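Local coordinates for type IV secretion system protein VirB11 (Brucella suis, PDB 2GZA), which binds and hydrolyses ATP as a hexameric ATPase of the VirB type IV secretion system, at residues N44-V49 with H112-V117; A194-I199 with L214-H219; G264-F269 with L298-N303. One frame throughout, in Å; residues are numbered along the deposited sequence.

Interaction 1: N44-V49 with H112-V117; sequences NRPGEV and HGTISV
N44 and S116 face each other with CA atoms 4.6 Å apart and R45 and T114 with CA atoms 4.7 Å apart, while the touching parts, 44-46 and 113-116, run roughly antiparallel, 138° between their end-to-end directions. No direct hydrogen bond joins the two segments: the carbonyl oxygens N44 O and I115 O, both acceptors, approach to 3.2 Å. Water mediates instead. One water donates to N44 O at 2.6 Å and also to T114 OG1, whose stronger partner is the backbone carbonyl of E111. A second water lies between N44 OD1, S116 OG and V117 O, 2.7 Å from N44 OD1; the amide of N44 is held further by R204 on OD1 and N221 on ND2. R45 and T114 lie side by side and point the same way, with R45 CB 3.8 Å from T114 CG2. In T114 the methyl stands anti to the carbonyl carbon and the hydroxyl between N and C (chi1 71°), which presents CG2 to R45 and OG1 to the water. R45 NH2 lies near the same methyl and forms a salt bridge with E111. P46 rests the CD corner of its ring on G113 O at 3.4 Å. From R45 to E48 the chain makes a type II beta turn, with G47 at positive phi (97°), closed by a weak bond from E48 N to R45 O. The turn links strands 40-43 and 48-52 of the six-stranded antiparallel sheet, in which 116-120 pairs with 40-43 through V117 and V43. I115 and V117 pack on helix 67-81 and strand 101-105, whereas N44, R45 and S116 touch strand 222-226.

Interaction 2: A194-I199 with L214-H219; sequences ALMQEI and LFLPDH
Q197 NE2 donates to D218 OD2 at 2.8 Å, and the oxygen receives it on its anti lone pair, away from OD1. The bond is bent, 140° at the hydrogen, with the acceptor tilted 17° out of the amide plane; amide and carboxylate planes stand 63° apart as the two side chains cross. Deeper in, the imidazole of H219 meets the C-terminal part of helix 188-196. Its NE2 gives a weak hydrogen bond to M196 O at 3.3 Å, and that carbonyl also accepts I199 N within the type I beta turn from M196 to I199, making two donors on one oxygen. The neighbouring ring carbon, H219 CE1, lies 3.0 Å from I199 O, which sits at the ring edge near its plane, and I199 CB touches the same carbon at 3.8 Å. The ring thus inserts its CE1-NE2 side among backbone carbonyls of the turn. The apolar half of the contact belongs to M196. Its chain bends at chi3, placing CE 3.6 Å from L216 CD2, while SD meets L214 CD2 at 3.8 Å; the methionine crosses both leucines at about a right angle. A second type I beta turn, from L216 to H219, carries D218 and H219 toward the other segment. L214 approaches T189, a predicted ATP-binding residue of the P-loop, so this packing probably borders the nucleotide site. The contact ties the C-terminal part of helix 188-196, which begins within the predicted P-loop, to the loop between strands 205-209 and 222-226. I199, L216 and H219 lean on L205 of strand 205-209, F201 meets the H219 ring edge-to-face, and I199 also touches V172 of helix 164-173.

Interaction 3: G264-F269 with L298-N303; sequences GEAYDF and LMVLQN
G264 and N303 bring their CA atoms to 4.5 Å and Y267 and V300 to 5.0 Å, where the N-terminal part of helix 265-274 meets the C-terminal part of helix 289-300. At this close approach G264 CA makes a C-H...O contact with M299 O, 3.6 Å away with 145° at the hydrogen, and G264 N lies against Q302 CB. The same M299 carbonyl accepts Q302 N, so it serves its own chain as well as the glycine. V300 to N303 form a type I beta turn, and N303 at its end meets G264 and Y267. The N303 side chain, with CG anti to the backbone N (chi1 -162°), lies against Y267 and close to G264 O: CB touches Y267 CB at 3.8 Å, and CG lies 3.7 Å from that same tyrosine CB. Amide and ring planes are 41° apart, and the two side chains cross at about a right angle. Apolar packing continues beside this. A266 directs its CB at M299 CB, 3.7 Å away, and also meets V300 CG2 at 4.0 Å, so its methyl touches two successive residues. Y267 offers the CD1 edge of its ring to V300 CG1 at 3.9 Å, the methyl lying near the ring plane. Y267 also packs on Q305 and L309, and on Q302 of a neighbouring subunit; L298 meets Y267 of another neighbouring subunit. V300 rests on I314 of helix 311-321, and M299 on C284 of strand 281-285. This is packing of one helix's N-terminal part on another's C-terminal part within the P-loop NTPase fold of this secretion family, with G264 set against the M299 carbonyl and A266 against the side chains of M299 and V300, near subunit boundaries of the hexamer.

The three contacts follow one another along the chain without overlapping, all inside the range of the type II/IV secretion ATPase family. Interaction 1 belongs to the six-stranded antiparallel sheet; interactions 2 and 3 lie in the P-loop ATPase part, interaction 2 beside strands 205-209 and 222-226, interaction 3 beside strand 281-285. Centres of interactions 1 and 2 are about 19 Å apart, and strand 222-226, which follows segment 214-219, touches interaction 1. Interaction 3 lies about 26 Å from interaction 2 and about 31 Å from interaction 1, centre to centre, across the chain's centre from the latter. Interactions 2 and 3 touch a neighbouring subunit, whereas interaction 1 touches none, so packing inside the ATPase part adjoins hexamer contacts.

Interaction 1: N44-V49 with H112-V117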
ATOM      1  N   ASN C  44       0.678  44.137  17.996  1.00 37.28           N
ATOM      2  CA  ASN C  44       0.488  43.916  16.550  1.00 37.30           C
ATOM      3  C   ASN C  44       1.350  44.841  15.714  1.00 37.44           C
ATOM      4  O   ASN C  44       1.753  44.492  14.607  1.00 37.79           O
ATOM      5  CB  ASN C  44      -0.974  44.120  16.145  1.00 36.89           C
ATOM      6  CG  ASN C  44      -1.923  43.253  16.933  1.00 36.25           C
ATOM      7  OD1 ASN C  44      -1.546  42.187  17.414  1.00 35.94           O
ATOM      8  ND2 ASN C  44      -3.165  43.707  17.076  1.00 34.46           N
ATOM      9  N   ARG C  45       1.609  46.027  16.249  1.00 37.42           N
ATOM     10  CA  ARG C  45       2.350  47.062  15.547  1.00 37.45           C
ATOM     11  C   ARG C  45       2.888  48.063  16.553  1.00 37.49           C
ATOM     12  O   ARG C  45       2.388  48.133  17.674  1.00 37.56           O
ATOM     13  CB  ARG C  45       1.465  47.750  14.490  1.00 37.24           C
ATOM     14  CG  ARG C  45       0.206  48.441  15.011  1.00 36.83           C
ATOM     15  CD  ARG C  45      -1.042  47.892  14.330  1.00 37.46           C
ATOM     16  NE  ARG C  45      -0.763  47.478  12.954  1.00 38.83           N
ATOM     17  CZ  ARG C  45      -1.364  46.483  12.309  1.00 39.05           C
ATOM     18  NH1 ARG C  45      -2.303  45.756  12.892  1.00 39.38           N
ATOM     19  NH2 ARG C  45      -1.012  46.209  11.064  1.00 39.84           N
ATOM     20  N   PRO C  46       3.892  48.859  16.145  1.00 37.71           N
ATOM     21  CA  PRO C  46       4.464  49.885  17.006  1.00 37.74           C
ATOM     22  C   PRO C  46       3.386  50.784  17.587  1.00 37.85           C
ATOM     23  O   PRO C  46       2.490  51.206  16.860  1.00 37.50           O
ATOM     24  CB  PRO C  46       5.318  50.714  16.029  1.00 37.56           C
ATOM     25  CG  PRO C  46       4.868  50.309  14.653  1.00 37.65           C
ATOM     26  CD  PRO C  46       4.512  48.875  14.808  1.00 37.74           C
ATOM     27  N   GLY C  47       3.472  51.056  18.888  1.00 38.15           N
ATOM     28  CA  GLY C  47       2.621  52.053  19.520  1.00 38.42           C
ATOM     29  C   GLY C  47       1.377  51.546  20.226  1.00 38.68           C
ATOM     30  O   GLY C  47       0.691  52.321  20.883  1.00 38.79           O
ATOM     31  N   GLU C  48       1.072  50.258  20.102  1.00 38.95           N
ATOM     32  CA  GLU C  48      -0.132  49.741  20.741  1.00 39.21           C
ATOM     33  C   GLU C  48       0.021  48.358  21.349  1.00 39.17           C
ATOM     34  O   GLU C  48       0.928  47.605  20.996  1.00 39.25           O
ATOM     35  CB  GLU C  48      -1.349  49.802  19.799  1.00 39.27           C
ATOM     36  CG  GLU C  48      -1.070  49.580  18.321  1.00 39.49           C
ATOM     37  CD  GLU C  48      -2.264  48.989  17.594  1.00 40.56           C
ATOM     38  OE1 GLU C  48      -3.031  49.752  16.973  1.00 40.60           O
ATOM     39  OE2 GLU C  48      -2.443  47.757  17.651  1.00 40.70           O
ATOM     40  N   VAL C  49      -0.854  48.060  22.303  1.00 39.12           N
ATOM     41  CA  VAL C  49      -0.983  46.716  22.842  1.00 38.93           C
ATOM     42  C   VAL C  49      -2.455  46.320  22.882  1.00 38.72           C
ATOM     43  O   VAL C  49      -3.333  47.167  23.055  1.00 38.72           O
ATOM     44  CB  VAL C  49      -0.312  46.540  24.246  1.00 38.93           C
ATOM     45  CG1 VAL C  49       0.896  47.435  24.399  1.00 38.34           C
ATOM     46  CG2 VAL C  49      -1.292  46.778  25.375  1.00 39.15           C
ATOM     47  N   HIS C 112       5.159  44.928   6.866  1.00 37.18           N
ATOM     48  CA  HIS C 112       6.380  45.720   6.989  1.00 37.59           C
ATOM     49  C   HIS C 112       6.200  46.894   7.941  1.00 37.46           C
ATOM     50  O   HIS C 112       5.129  47.505   7.993  1.00 37.40           O
ATOM     51  CB  HIS C 112       6.897  46.187   5.623  1.00 37.87           C
ATOM     52  CG  HIS C 112       6.055  47.237   4.973  1.00 39.45           C
ATOM     53  ND1 HIS C 112       5.117  46.948   4.003  1.00 40.44           N
ATOM     54  CD2 HIS C 112       6.021  48.581   5.143  1.00 40.16           C
ATOM     55  CE1 HIS C 112       4.535  48.065   3.609  1.00 41.13           C
ATOM     56  NE2 HIS C 112       5.065  49.070   4.286  1.00 41.42           N
ATOM     57  N   GLY C 113       7.255  47.187   8.694  1.00 37.29           N
ATOM     58  CA  GLY C 113       7.218  48.219   9.711  1.00 37.17           C
ATOM     59  C   GLY C 113       6.419  47.811  10.931  1.00 37.24           C
ATOM     60  O   GLY C 113       6.100  48.658  11.767  1.00 37.40           O
ATOM     61  N   THR C 114       6.078  46.523  11.023  1.00 37.14           N
ATOM     62  CA  THR C 114       5.406  45.951  12.205  1.00 36.91           C
ATOM     63  C   THR C 114       6.131  44.708  12.714  1.00 36.63           C
ATOM     64  O   THR C 114       6.797  44.011  11.953  1.00 36.38           O
ATOM     65  CB  THR C 114       3.936  45.529  11.926  1.00 36.97           C
ATOM     66  OG1 THR C 114       3.916  44.367  11.089  1.00 37.11           O
ATOM     67  CG2 THR C 114       3.142  46.643  11.260  1.00 37.20           C
ATOM     68  N   ILE C 115       5.992  44.451  14.013  1.00 36.60           N
ATOM     69  CA  ILE C 115       6.369  43.180  14.618  1.00 36.38           C
ATOM     70  C   ILE C 115       5.137  42.654  15.343  1.00 36.37           C
ATOM     71  O   ILE C 115       4.412  43.426  15.971  1.00 36.47           O
ATOM     72  CB  ILE C 115       7.514  43.348  15.637  1.00 36.32           C
ATOM     73  CG1 ILE C 115       8.699  44.101  15.020  1.00 36.43           C
ATOM     74  CG2 ILE C 115       7.921  42.000  16.252  1.00 35.93           C
ATOM     75  CD1 ILE C 115       9.549  43.292  14.071  1.00 36.64           C
ATOM     76  N   SER C 116       4.894  41.353  15.253  1.00 36.29           N
ATOM     77  CA  SER C 116       3.805  40.746  16.011  1.00 36.14           C
ATOM     78  C   SER C 116       4.318  39.978  17.216  1.00 36.13           C
ATOM     79  O   SER C 116       5.137  39.062  17.086  1.00 36.11           O
ATOM     80  CB  SER C 116       2.937  39.828  15.140  1.00 36.14           C
ATOM     81  OG  SER C 116       1.896  39.255  15.914  1.00 35.35           O
ATOM     82  N   VAL C 117       3.819  40.360  18.388  1.00 35.93           N
ATOM     83  CA  VAL C 117       4.163  39.712  19.645  1.00 35.71           C
ATOM     84  C   VAL C 117       2.898  39.162  20.285  1.00 35.72           C
ATOM     85  O   VAL C 117       1.888  39.860  20.372  1.00 35.71           O
ATOM     86  CB  VAL C 117       4.883  40.700  20.611  1.00 35.56           C
ATOM     87  CG1 VAL C 117       4.879  40.202  22.051  1.00 35.34           C
ATOM     88  CG2 VAL C 117       6.302  40.933  20.160  1.00 35.56           C
TER
HETATM   89  O   HOH W   1       1.579  42.958  12.456  1.00 22.26           O
HETATM   90  O   HOH W   2       0.405  40.404  17.889  1.00 22.89           O

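Interaction 2: A194-I199 with L214-H219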
ATOM      1  N   ALA C 194     -16.065  41.079   1.547  1.00 36.87           N
ATOM      2  CA  ALA C 194     -17.421  41.444   1.934  1.00 36.63           C
ATOM      3  C   ALA C 194     -17.848  40.654   3.163  1.00 36.47           C
ATOM      4  O   ALA C 194     -18.449  41.201   4.077  1.00 36.52           O
ATOM      5  CB  ALA C 194     -18.391  41.214   0.786  1.00 36.58           C
ATOM      6  N   LEU C 195     -17.524  39.367   3.179  1.00 36.53           N
ATOM      7  CA  LEU C 195     -17.869  38.488   4.298  1.00 36.48           C
ATOM      8  C   LEU C 195     -17.108  38.828   5.575  1.00 36.61           C
ATOM      9  O   LEU C 195     -17.624  38.655   6.682  1.00 36.69           O
ATOM     10  CB  LEU C 195     -17.638  37.018   3.934  1.00 36.30           C
ATOM     11  CG  LEU C 195     -18.560  36.376   2.894  1.00 35.85           C
ATOM     12  CD1 LEU C 195     -18.063  34.990   2.536  1.00 35.11           C
ATOM     13  CD2 LEU C 195     -20.005  36.321   3.371  1.00 35.13           C
ATOM     14  N   MET C 196     -15.880  39.310   5.415  1.00 36.83           N
ATOM     15  CA  MET C 196     -15.041  39.707   6.541  1.00 36.92           C
ATOM     16  C   MET C 196     -15.578  40.942   7.250  1.00 37.05           C
ATOM     17  O   MET C 196     -15.348  41.118   8.451  1.00 37.23           O
ATOM     18  CB  MET C 196     -13.606  39.935   6.079  1.00 36.91           C
ATOM     19  CG  MET C 196     -12.746  38.681   6.040  1.00 37.03           C
ATOM     20  SD  MET C 196     -11.372  38.747   4.856  1.00 37.64           S
ATOM     21  CE  MET C 196     -10.614  40.315   5.238  1.00 36.94           C
ATOM     22  N   GLN C 197     -16.295  41.788   6.518  1.00 37.16           N
ATOM     23  CA  GLN C 197     -16.909  42.973   7.111  1.00 37.32           C
ATOM     24  C   GLN C 197     -18.049  42.606   8.063  1.00 37.25           C
ATOM     25  O   GLN C 197     -18.493  43.427   8.854  1.00 37.27           O
ATOM     26  CB  GLN C 197     -17.375  43.941   6.022  1.00 37.35           C
ATOM     27  CG  GLN C 197     -16.241  44.630   5.267  1.00 38.28           C
ATOM     28  CD  GLN C 197     -15.269  45.363   6.185  1.00 39.39           C
ATOM     29  OE1 GLN C 197     -14.079  45.055   6.215  1.00 39.62           O
ATOM     30  NE2 GLN C 197     -15.777  46.328   6.943  1.00 39.65           N
ATOM     31  N   GLU C 198     -18.502  41.360   7.987  1.00 37.29           N
ATOM     32  CA  GLU C 198     -19.561  40.849   8.858  1.00 37.36           C
ATOM     33  C   GLU C 198     -19.027  40.303  10.182  1.00 37.30           C
ATOM     34  O   GLU C 198     -19.803  40.007  11.091  1.00 37.33           O
ATOM     35  CB  GLU C 198     -20.379  39.766   8.146  1.00 37.31           C
ATOM     36  CG  GLU C 198     -21.030  40.201   6.838  1.00 38.05           C
ATOM     37  CD  GLU C 198     -21.922  41.426   6.978  1.00 39.37           C
ATOM     38  OE1 GLU C 198     -21.896  42.275   6.060  1.00 40.26           O
ATOM     39  OE2 GLU C 198     -22.649  41.545   7.994  1.00 39.80           O
ATOM     40  N   ILE C 199     -17.708  40.149  10.277  1.00 37.17           N
ATOM     41  CA  ILE C 199     -17.056  39.766  11.527  1.00 37.07           C
ATOM     42  C   ILE C 199     -17.106  40.957  12.491  1.00 37.15           C
ATOM     43  O   ILE C 199     -16.794  42.078  12.094  1.00 37.13           O
ATOM     44  CB  ILE C 199     -15.586  39.299  11.294  1.00 37.13           C
ATOM     45  CG1 ILE C 199     -15.530  38.218  10.208  1.00 37.07           C
ATOM     46  CG2 ILE C 199     -14.948  38.793  12.596  1.00 36.55           C
ATOM     47  CD1 ILE C 199     -14.144  37.882   9.716  1.00 36.91           C
ATOM     48  N   LEU C 214      -6.252  41.567   1.737  1.00 39.23           N
ATOM     49  CA  LEU C 214      -7.257  41.456   2.786  1.00 39.03           C
ATOM     50  C   LEU C 214      -7.045  42.497   3.886  1.00 39.31           C
ATOM     51  O   LEU C 214      -6.781  42.155   5.042  1.00 39.55           O
ATOM     52  CB  LEU C 214      -7.285  40.030   3.361  1.00 38.83           C
ATOM     53  CG  LEU C 214      -7.591  38.851   2.410  1.00 37.81           C
ATOM     54  CD1 LEU C 214      -7.302  37.513   3.069  1.00 36.87           C
ATOM     55  CD2 LEU C 214      -9.018  38.879   1.901  1.00 36.36           C
ATOM     56  N   PHE C 215      -7.160  43.767   3.511  1.00 39.39           N
ATOM     57  CA  PHE C 215      -7.023  44.875   4.453  1.00 39.49           C
ATOM     58  C   PHE C 215      -8.194  44.904   5.427  1.00 39.45           C
ATOM     59  O   PHE C 215      -9.304  44.505   5.076  1.00 39.54           O
ATOM     60  CB  PHE C 215      -6.913  46.202   3.704  1.00 39.50           C
ATOM     61  CG  PHE C 215      -5.964  46.161   2.544  1.00 39.81           C
ATOM     62  CD1 PHE C 215      -4.594  46.091   2.753  1.00 39.63           C
ATOM     63  CD2 PHE C 215      -6.443  46.187   1.237  1.00 39.81           C
ATOM     64  CE1 PHE C 215      -3.717  46.045   1.678  1.00 40.12           C
ATOM     65  CE2 PHE C 215      -5.575  46.146   0.159  1.00 40.21           C
ATOM     66  CZ  PHE C 215      -4.207  46.074   0.379  1.00 40.12           C
ATOM     67  N   LEU C 216      -7.936  45.362   6.651  1.00 39.28           N
ATOM     68  CA  LEU C 216      -8.955  45.376   7.701  1.00 39.11           C
ATOM     69  C   LEU C 216      -9.057  46.742   8.392  1.00 39.10           C
ATOM     70  O   LEU C 216      -8.593  46.904   9.525  1.00 39.29           O
ATOM     71  CB  LEU C 216      -8.688  44.263   8.724  1.00 38.93           C
ATOM     72  CG  LEU C 216      -8.760  42.817   8.218  1.00 38.88           C
ATOM     73  CD1 LEU C 216      -7.840  41.895   8.998  1.00 38.53           C
ATOM     74  CD2 LEU C 216     -10.185  42.282   8.224  1.00 38.54           C
ATOM     75  N   PRO C 217      -9.680  47.721   7.718  1.00 38.95           N
ATOM     76  CA  PRO C 217      -9.766  49.085   8.250  1.00 38.82           C
ATOM     77  C   PRO C 217     -10.593  49.179   9.540  1.00 38.63           C
ATOM     78  O   PRO C 217     -10.360  50.062  10.365  1.00 38.60           O
ATOM     79  CB  PRO C 217     -10.450  49.857   7.113  1.00 38.68           C
ATOM     80  CG  PRO C 217     -11.213  48.823   6.358  1.00 38.72           C
ATOM     81  CD  PRO C 217     -10.361  47.597   6.413  1.00 38.97           C
ATOM     82  N   ASP C 218     -11.536  48.258   9.704  1.00 38.44           N
ATOM     83  CA  ASP C 218     -12.496  48.294  10.802  1.00 38.21           C
ATOM     84  C   ASP C 218     -12.191  47.264  11.885  1.00 37.95           C
ATOM     85  O   ASP C 218     -12.972  47.098  12.822  1.00 37.98           O
ATOM     86  CB  ASP C 218     -13.916  48.062  10.276  1.00 38.32           C
ATOM     87  CG  ASP C 218     -14.348  49.105   9.269  1.00 38.77           C
ATOM     88  OD1 ASP C 218     -14.160  50.311   9.534  1.00 39.55           O
ATOM     89  OD2 ASP C 218     -14.888  48.718   8.215  1.00 39.56           O
ATOM     90  N   HIS C 219     -11.074  46.562  11.755  1.00 37.59           N
ATOM     91  CA  HIS C 219     -10.672  45.586  12.762  1.00 37.20           C
ATOM     92  C   HIS C 219      -9.307  45.943  13.351  1.00 36.91           C
ATOM     93  O   HIS C 219      -8.295  45.404  12.916  1.00 37.11           O
ATOM     94  CB  HIS C 219     -10.629  44.186  12.157  1.00 37.29           C
ATOM     95  CG  HIS C 219     -11.960  43.663  11.725  1.00 37.68           C
ATOM     96  ND1 HIS C 219     -12.782  42.939  12.564  1.00 38.58           N
ATOM     97  CD2 HIS C 219     -12.600  43.730  10.531  1.00 37.59           C
ATOM     98  CE1 HIS C 219     -13.876  42.597  11.911  1.00 37.74           C
ATOM     99  NE2 HIS C 219     -13.793  43.067  10.676  1.00 37.58           N
TER

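Interaction 3: G264-F269 with L298-N303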
ATOM      1  N   GLY C 264      -0.608  21.673  -0.046  1.00 33.78           N
ATOM      2  CA  GLY C 264      -0.444  21.016   1.244  1.00 33.55           C
ATOM      3  C   GLY C 264      -0.979  21.703   2.493  1.00 33.75           C
ATOM      4  O   GLY C 264      -1.255  21.021   3.482  1.00 33.76           O
ATOM      5  N   GLU C 265      -1.121  23.035   2.467  1.00 33.75           N
ATOM      6  CA  GLU C 265      -1.685  23.780   3.614  1.00 33.62           C
ATOM      7  C   GLU C 265      -3.075  23.283   3.967  1.00 33.53           C
ATOM      8  O   GLU C 265      -3.499  23.402   5.122  1.00 33.68           O
ATOM      9  CB  GLU C 265      -1.817  25.281   3.358  1.00 33.65           C
ATOM     10  CG  GLU C 265      -0.920  25.848   2.317  1.00 34.44           C
ATOM     11  CD  GLU C 265      -1.393  25.535   0.933  1.00 34.63           C
ATOM     12  OE1 GLU C 265      -2.506  25.964   0.559  1.00 33.92           O
ATOM     13  OE2 GLU C 265      -0.634  24.856   0.221  1.00 36.38           O
ATOM     14  N   ALA C 266      -3.797  22.765   2.971  1.00 33.07           N
ATOM     15  CA  ALA C 266      -5.163  22.291   3.175  1.00 33.03           C
ATOM     16  C   ALA C 266      -5.262  21.361   4.369  1.00 32.99           C
ATOM     17  O   ALA C 266      -6.244  21.387   5.094  1.00 33.03           O
ATOM     18  CB  ALA C 266      -5.692  21.604   1.933  1.00 33.03           C
ATOM     19  N   TYR C 267      -4.234  20.547   4.570  1.00 33.00           N
ATOM     20  CA  TYR C 267      -4.196  19.610   5.684  1.00 33.16           C
ATOM     21  C   TYR C 267      -3.991  20.323   7.025  1.00 33.37           C
ATOM     22  O   TYR C 267      -4.620  19.966   8.027  1.00 33.29           O
ATOM     23  CB  TYR C 267      -3.112  18.557   5.469  1.00 33.24           C
ATOM     24  CG  TYR C 267      -3.022  17.527   6.572  1.00 33.44           C
ATOM     25  CD1 TYR C 267      -3.842  16.409   6.569  1.00 33.86           C
ATOM     26  CD2 TYR C 267      -2.117  17.671   7.617  1.00 34.59           C
ATOM     27  CE1 TYR C 267      -3.763  15.464   7.578  1.00 34.40           C
ATOM     28  CE2 TYR C 267      -2.031  16.730   8.633  1.00 34.67           C
ATOM     29  CZ  TYR C 267      -2.859  15.628   8.603  1.00 34.59           C
ATOM     30  OH  TYR C 267      -2.792  14.678   9.597  1.00 35.95           O
ATOM     31  N   ASP C 268      -3.102  21.306   7.046  1.00 33.36           N
ATOM     32  CA  ASP C 268      -2.900  22.117   8.231  1.00 33.44           C
ATOM     33  C   ASP C 268      -4.166  22.913   8.528  1.00 33.49           C
ATOM     34  O   ASP C 268      -4.529  23.060   9.688  1.00 33.80           O
ATOM     35  CB  ASP C 268      -1.698  23.024   8.043  1.00 33.59           C
ATOM     36  CG  ASP C 268      -0.442  22.249   7.738  1.00 34.52           C
ATOM     37  OD1 ASP C 268      -0.114  22.098   6.537  1.00 35.32           O
ATOM     38  OD2 ASP C 268       0.208  21.772   8.698  1.00 35.97           O
ATOM     39  N   PHE C 269      -4.842  23.397   7.484  1.00 33.37           N
ATOM     40  CA  PHE C 269      -6.098  24.123   7.630  1.00 33.15           C
ATOM     41  C   PHE C 269      -7.110  23.248   8.353  1.00 33.42           C
ATOM     42  O   PHE C 269      -7.730  23.676   9.329  1.00 33.70           O
ATOM     43  CB  PHE C 269      -6.651  24.543   6.258  1.00 33.05           C
ATOM     44  CG  PHE C 269      -7.884  25.397   6.335  1.00 31.95           C
ATOM     45  CD1 PHE C 269      -7.783  26.769   6.506  1.00 31.49           C
ATOM     46  CD2 PHE C 269      -9.143  24.829   6.224  1.00 31.62           C
ATOM     47  CE1 PHE C 269      -8.921  27.569   6.571  1.00 31.29           C
ATOM     48  CE2 PHE C 269     -10.285  25.613   6.295  1.00 31.43           C
ATOM     49  CZ  PHE C 269     -10.172  26.992   6.469  1.00 31.41           C
ATOM     50  N   LEU C 298      -7.479  16.813  -3.146  1.00 30.90           N
ATOM     51  CA  LEU C 298      -6.229  16.699  -3.892  1.00 31.10           C
ATOM     52  C   LEU C 298      -5.101  17.512  -3.250  1.00 31.22           C
ATOM     53  O   LEU C 298      -3.942  17.107  -3.284  1.00 31.28           O
ATOM     54  CB  LEU C 298      -6.438  17.122  -5.346  1.00 31.19           C
ATOM     55  CG  LEU C 298      -6.951  16.145  -6.422  1.00 31.60           C
ATOM     56  CD1 LEU C 298      -7.858  15.031  -5.896  1.00 31.50           C
ATOM     57  CD2 LEU C 298      -7.621  16.907  -7.568  1.00 31.13           C
ATOM     58  N   MET C 299      -5.447  18.649  -2.659  1.00 31.26           N
ATOM     59  CA  MET C 299      -4.474  19.478  -1.969  1.00 31.57           C
ATOM     60  C   MET C 299      -3.970  18.783  -0.700  1.00 31.86           C
ATOM     61  O   MET C 299      -2.779  18.838  -0.391  1.00 31.77           O
ATOM     62  CB  MET C 299      -5.069  20.845  -1.645  1.00 31.47           C
ATOM     63  CG  MET C 299      -5.316  21.683  -2.864  1.00 31.34           C
ATOM     64  SD  MET C 299      -6.310  23.129  -2.503  1.00 31.87           S
ATOM     65  CE  MET C 299      -6.548  23.769  -4.159  1.00 31.35           C
ATOM     66  N   VAL C 300      -4.878  18.123   0.016  1.00 32.00           N
ATOM     67  CA  VAL C 300      -4.526  17.358   1.211  1.00 32.49           C
ATOM     68  C   VAL C 300      -3.491  16.277   0.886  1.00 32.99           C
ATOM     69  O   VAL C 300      -2.540  16.055   1.644  1.00 32.96           O
ATOM     70  CB  VAL C 300      -5.782  16.721   1.881  1.00 32.53           C
ATOM     71  CG1 VAL C 300      -5.393  15.841   3.066  1.00 31.90           C
ATOM     72  CG2 VAL C 300      -6.761  17.799   2.335  1.00 32.29           C
ATOM     73  N   LEU C 301      -3.665  15.630  -0.260  1.00 33.58           N
ATOM     74  CA  LEU C 301      -2.747  14.593  -0.706  1.00 34.26           C
ATOM     75  C   LEU C 301      -1.348  15.109  -1.045  1.00 34.91           C
ATOM     76  O   LEU C 301      -0.439  14.315  -1.253  1.00 34.91           O
ATOM     77  CB  LEU C 301      -3.345  13.823  -1.886  1.00 34.19           C
ATOM     78  CG  LEU C 301      -4.542  12.916  -1.595  1.00 34.00           C
ATOM     79  CD1 LEU C 301      -5.245  12.524  -2.890  1.00 33.05           C
ATOM     80  CD2 LEU C 301      -4.124  11.684  -0.803  1.00 32.90           C
ATOM     81  N   GLN C 302      -1.183  16.429  -1.094  1.00 35.91           N
ATOM     82  CA  GLN C 302       0.131  17.052  -1.315  1.00 36.95           C
ATOM     83  C   GLN C 302       0.934  17.132  -0.016  1.00 36.95           C
ATOM     84  O   GLN C 302       2.132  17.410  -0.035  1.00 36.95           O
ATOM     85  CB  GLN C 302      -0.017  18.459  -1.896  1.00 37.32           C
ATOM     86  CG  GLN C 302      -0.871  18.564  -3.142  1.00 39.76           C
ATOM     87  CD  GLN C 302      -0.103  18.260  -4.388  1.00 44.10           C
ATOM     88  OE1 GLN C 302       1.115  18.364  -4.393  1.00 46.14           O
ATOM     89  NE2 GLN C 302      -0.802  17.890  -5.466  1.00 45.21           N
ATOM     90  N   ASN C 303       0.255  16.905   1.104  1.00 37.20           N
ATOM     91  CA  ASN C 303       0.866  16.921   2.430  1.00 37.55           C
ATOM     92  C   ASN C 303       1.479  15.560   2.727  1.00 37.71           C
ATOM     93  O   ASN C 303       0.910  14.538   2.355  1.00 37.71           O
ATOM     94  CB  ASN C 303      -0.200  17.246   3.475  1.00 37.64           C
ATOM     95  CG  ASN C 303       0.376  17.718   4.792  1.00 37.84           C
ATOM     96  OD1 ASN C 303       0.311  18.898   5.102  1.00 39.46           O
ATOM     97  ND2 ASN C 303       0.916  16.804   5.582  1.00 37.83           N
TER